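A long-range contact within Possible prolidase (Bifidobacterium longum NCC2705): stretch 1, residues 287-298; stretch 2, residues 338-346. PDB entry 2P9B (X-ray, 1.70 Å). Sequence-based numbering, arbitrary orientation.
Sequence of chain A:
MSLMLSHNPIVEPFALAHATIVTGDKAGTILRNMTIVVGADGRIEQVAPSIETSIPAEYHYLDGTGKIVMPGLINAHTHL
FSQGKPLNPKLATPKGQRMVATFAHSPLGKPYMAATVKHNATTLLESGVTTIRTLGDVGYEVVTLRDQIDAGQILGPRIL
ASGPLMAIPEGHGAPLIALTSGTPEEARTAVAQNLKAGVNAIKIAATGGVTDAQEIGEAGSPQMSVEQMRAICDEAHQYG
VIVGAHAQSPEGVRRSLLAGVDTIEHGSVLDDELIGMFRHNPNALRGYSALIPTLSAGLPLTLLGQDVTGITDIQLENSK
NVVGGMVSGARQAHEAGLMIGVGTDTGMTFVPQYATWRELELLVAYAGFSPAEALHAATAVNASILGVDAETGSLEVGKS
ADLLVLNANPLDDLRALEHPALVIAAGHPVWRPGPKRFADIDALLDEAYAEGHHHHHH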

# COMPACT_ATOMS: atom_id res chain seq x y z
N GLY A 287 3.45 7.71 -17.63
CA GLY A 287 4.53 7.25 -18.48
C GLY A 287 5.39 6.12 -17.94
O GLY A 287 6.40 5.77 -18.55
N TYR A 288 5.01 5.56 -16.80
CA TYR A 288 5.79 4.47 -16.22
C TYR A 288 4.87 3.59 -15.39
O TYR A 288 3.79 4.01 -14.99
CB TYR A 288 6.91 5.02 -15.33
CG TYR A 288 6.44 5.50 -13.98
CD1 TYR A 288 6.43 4.64 -12.87
CD2 TYR A 288 5.98 6.80 -13.80
CE1 TYR A 288 5.97 5.07 -11.63
CE2 TYR A 288 5.53 7.24 -12.56
CZ TYR A 288 5.53 6.37 -11.48
OH TYR A 288 5.07 6.80 -10.26
N SER A 289 5.30 2.35 -15.14
CA SER A 289 4.51 1.43 -14.33
C SER A 289 5.36 1.06 -13.12
O SER A 289 6.58 1.13 -13.17
CB SER A 289 4.15 0.18 -15.13
OG SER A 289 3.24 0.51 -16.17
N ALA A 290 4.70 0.71 -12.02
CA ALA A 290 5.41 0.34 -10.81
C ALA A 290 5.05 -1.08 -10.41
O ALA A 290 4.03 -1.61 -10.84
CB ALA A 290 5.07 1.31 -9.68
N LEU A 291 5.89 -1.69 -9.59
CA LEU A 291 5.66 -3.05 -9.12
C LEU A 291 5.35 -3.05 -7.62
O LEU A 291 6.04 -2.38 -6.85
CB LEU A 291 6.90 -3.91 -9.38
CG LEU A 291 6.88 -5.33 -8.81
CD1 LEU A 291 5.82 -6.16 -9.51
CD2 LEU A 291 8.24 -5.96 -8.99
N ILE A 292 4.32 -3.78 -7.22
CA ILE A 292 3.94 -3.91 -5.80
C ILE A 292 4.00 -5.42 -5.54
O ILE A 292 2.99 -6.11 -5.65
CB ILE A 292 2.50 -3.41 -5.52
CG1 ILE A 292 2.28 -2.02 -6.13
CG2 ILE A 292 2.26 -3.31 -4.00
CD1 ILE A 292 3.13 -0.94 -5.51
N PRO A 293 5.19 -5.95 -5.19
CA PRO A 293 5.37 -7.39 -4.94
C PRO A 293 4.37 -8.08 -4.01
O PRO A 293 4.03 -9.24 -4.24
CB PRO A 293 6.80 -7.47 -4.41
CG PRO A 293 7.47 -6.31 -5.06
CD PRO A 293 6.43 -5.22 -4.91
N THR A 294 3.93 -7.39 -2.97
CA THR A 294 3.00 -7.97 -2.00
C THR A 294 3.50 -9.34 -1.53
O THR A 294 2.74 -10.32 -1.51
CB THR A 294 1.57 -8.11 -2.58
OG1 THR A 294 1.54 -9.17 -3.54
CG2 THR A 294 1.15 -6.82 -3.27
N LEU A 295 4.77 -9.40 -1.14
CA LEU A 295 5.36 -10.65 -0.69
C LEU A 295 4.60 -11.23 0.51
O LEU A 295 4.52 -12.44 0.67
CB LEU A 295 6.83 -10.45 -0.33
CG LEU A 295 7.71 -9.99 -1.49
CD1 LEU A 295 9.15 -9.87 -1.03
CD2 LEU A 295 7.60 -10.97 -2.65
N SER A 296 4.06 -10.35 1.35
CA SER A 296 3.30 -10.78 2.52
C SER A 296 2.12 -11.68 2.17
O SER A 296 1.69 -12.49 2.99
CB SER A 296 2.76 -9.56 3.27
OG SER A 296 3.79 -8.84 3.90
N ALA A 297 1.59 -11.54 0.96
CA ALA A 297 0.44 -12.33 0.55
C ALA A 297 0.79 -13.71 0.01
O ALA A 297 0.01 -14.65 0.15
CB ALA A 297 -0.40 -11.57 -0.47
N GLY A 298 1.96 -13.85 -0.60
CA GLY A 298 2.32 -15.14 -1.16
C GLY A 298 3.12 -16.07 -0.28
O GLY A 298 2.85 -17.28 -0.24
N LEU A 338 13.72 -0.10 -10.79
CA LEU A 338 12.34 0.24 -11.11
C LEU A 338 11.61 0.80 -9.89
O LEU A 338 12.13 0.76 -8.77
CB LEU A 338 11.58 -1.00 -11.60
CG LEU A 338 12.10 -1.71 -12.86
CD1 LEU A 338 11.23 -2.93 -13.12
CD2 LEU A 338 12.07 -0.76 -14.05
N MSE A 339 10.42 1.34 -10.12
CA MSE A 339 9.60 1.89 -9.05
C MSE A 339 8.94 0.70 -8.36
O MSE A 339 8.14 -0.01 -8.97
CB MSE A 339 8.55 2.83 -9.63
CG MSE A 339 9.10 4.19 -10.09
SE MSE A 339 9.80 5.31 -8.76
CE MSE A 339 8.16 5.99 -8.10
N ILE A 340 9.28 0.48 -7.10
CA ILE A 340 8.74 -0.65 -6.34
C ILE A 340 8.11 -0.15 -5.05
O ILE A 340 8.76 0.52 -4.26
CB ILE A 340 9.85 -1.65 -5.97
CG1 ILE A 340 10.58 -2.09 -7.25
CG2 ILE A 340 9.26 -2.83 -5.21
CD1 ILE A 340 11.80 -2.95 -7.00
N GLY A 341 6.85 -0.51 -4.85
CA GLY A 341 6.16 -0.06 -3.66
C GLY A 341 5.91 -1.13 -2.62
O GLY A 341 6.34 -2.28 -2.76
N VAL A 342 5.20 -0.74 -1.56
CA VAL A 342 4.87 -1.64 -0.47
C VAL A 342 3.36 -1.80 -0.37
O VAL A 342 2.62 -0.82 -0.19
CB VAL A 342 5.42 -1.08 0.87
CG1 VAL A 342 4.80 -1.81 2.05
CG2 VAL A 342 6.94 -1.23 0.91
N GLY A 343 2.91 -3.04 -0.50
CA GLY A 343 1.49 -3.36 -0.42
C GLY A 343 1.49 -4.76 0.15
O GLY A 343 2.48 -5.47 -0.00
N THR A 344 0.40 -5.18 0.80
CA THR A 344 0.41 -6.52 1.39
C THR A 344 -0.79 -7.41 1.11
O THR A 344 -0.75 -8.60 1.42
CB THR A 344 0.55 -6.44 2.91
OG1 THR A 344 -0.59 -5.78 3.46
CG2 THR A 344 1.81 -5.68 3.28
N ASP A 345 -1.86 -6.84 0.55
CA ASP A 345 -3.09 -7.58 0.27
C ASP A 345 -3.77 -7.95 1.59
O ASP A 345 -4.10 -9.11 1.83
CB ASP A 345 -2.80 -8.85 -0.54
CG ASP A 345 -3.97 -9.27 -1.41
OD1 ASP A 345 -5.09 -8.78 -1.18
OD2 ASP A 345 -3.77 -10.10 -2.34
N THR A 346 -3.98 -6.96 2.46
CA THR A 346 -4.61 -7.21 3.75
C THR A 346 -6.00 -7.82 3.58
O THR A 346 -6.63 -7.68 2.53
CB THR A 346 -4.76 -5.90 4.58
OG1 THR A 346 -5.68 -5.02 3.93
CG2 THR A 346 -3.41 -5.21 4.71
O HOH W 1 9.42 1.48 -12.85
O HOH W 2 4.99 -4.83 -1.70

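Stretches 287-298 and 338-346 run side by side in roughly the same direction, their touching parts 31° apart, and bury 593 Å² between them. Tyr-288 opens the contact: its CB points toward the other stretch, and ring atom CE1 lies 3.6 Å from CG of Met-339, a selenomethionine whose flexible chain (m, m, m) offers a long apolar surface. Next, water 1 links the backbones, donating to Ser-289 O (2.9 Å) and accepting from Met-339 N (2.9 Å). Ala-290, its CB directed sideways, packs that methyl 3.8 Å from Met-339 CB. The only direct hydrogen bonds across the contact flank a single beta bridge between Leu-291 and Ile-340: Leu-291 N donates to Met-339 O (2.9 Å, 168°), and Gly-341 N donates to Leu-291 O (2.9 Å, 162°). Leu-291 O also receives a CA-H...O contact from Ile-340 CA at 3.2 Å. Ile-292 (m, m) then occupies space left by two glycines: its CD1 is 3.7 Å from Gly-341 CA and its CG2 is 3.6 Å from Gly-343 N. A CB would clash at both glycines, 2.7 Å from Ile-292 CD1 at Gly-341 and 2.7 Å from Ile-292 CG2 at Gly-343. Pro-293 packs CD against Ile-340 CG2 at 3.7 Å and has no N-H to donate; beyond it, water 2 accepts from Thr-294 N (3.0 Å) and Gly-343 N (3.0 Å). Thr-294 CA makes a CA-H...O contact with Gly-343 O at 3.2 Å, while Thr-294 OG1 turns back to donate to Pro-293 O (2.6 Å). Farther on, Ser-296 OG, hydrogen-bonded elsewhere in the structure, lies 3.8 Å from Thr-344 CG2. Ala-297 closes the contact with its compact methyl: CB is 3.6 Å from Asp-345 CB and 3.5 Å from Thr-344 O, a buried carbonyl oxygen without a polar partner in the model.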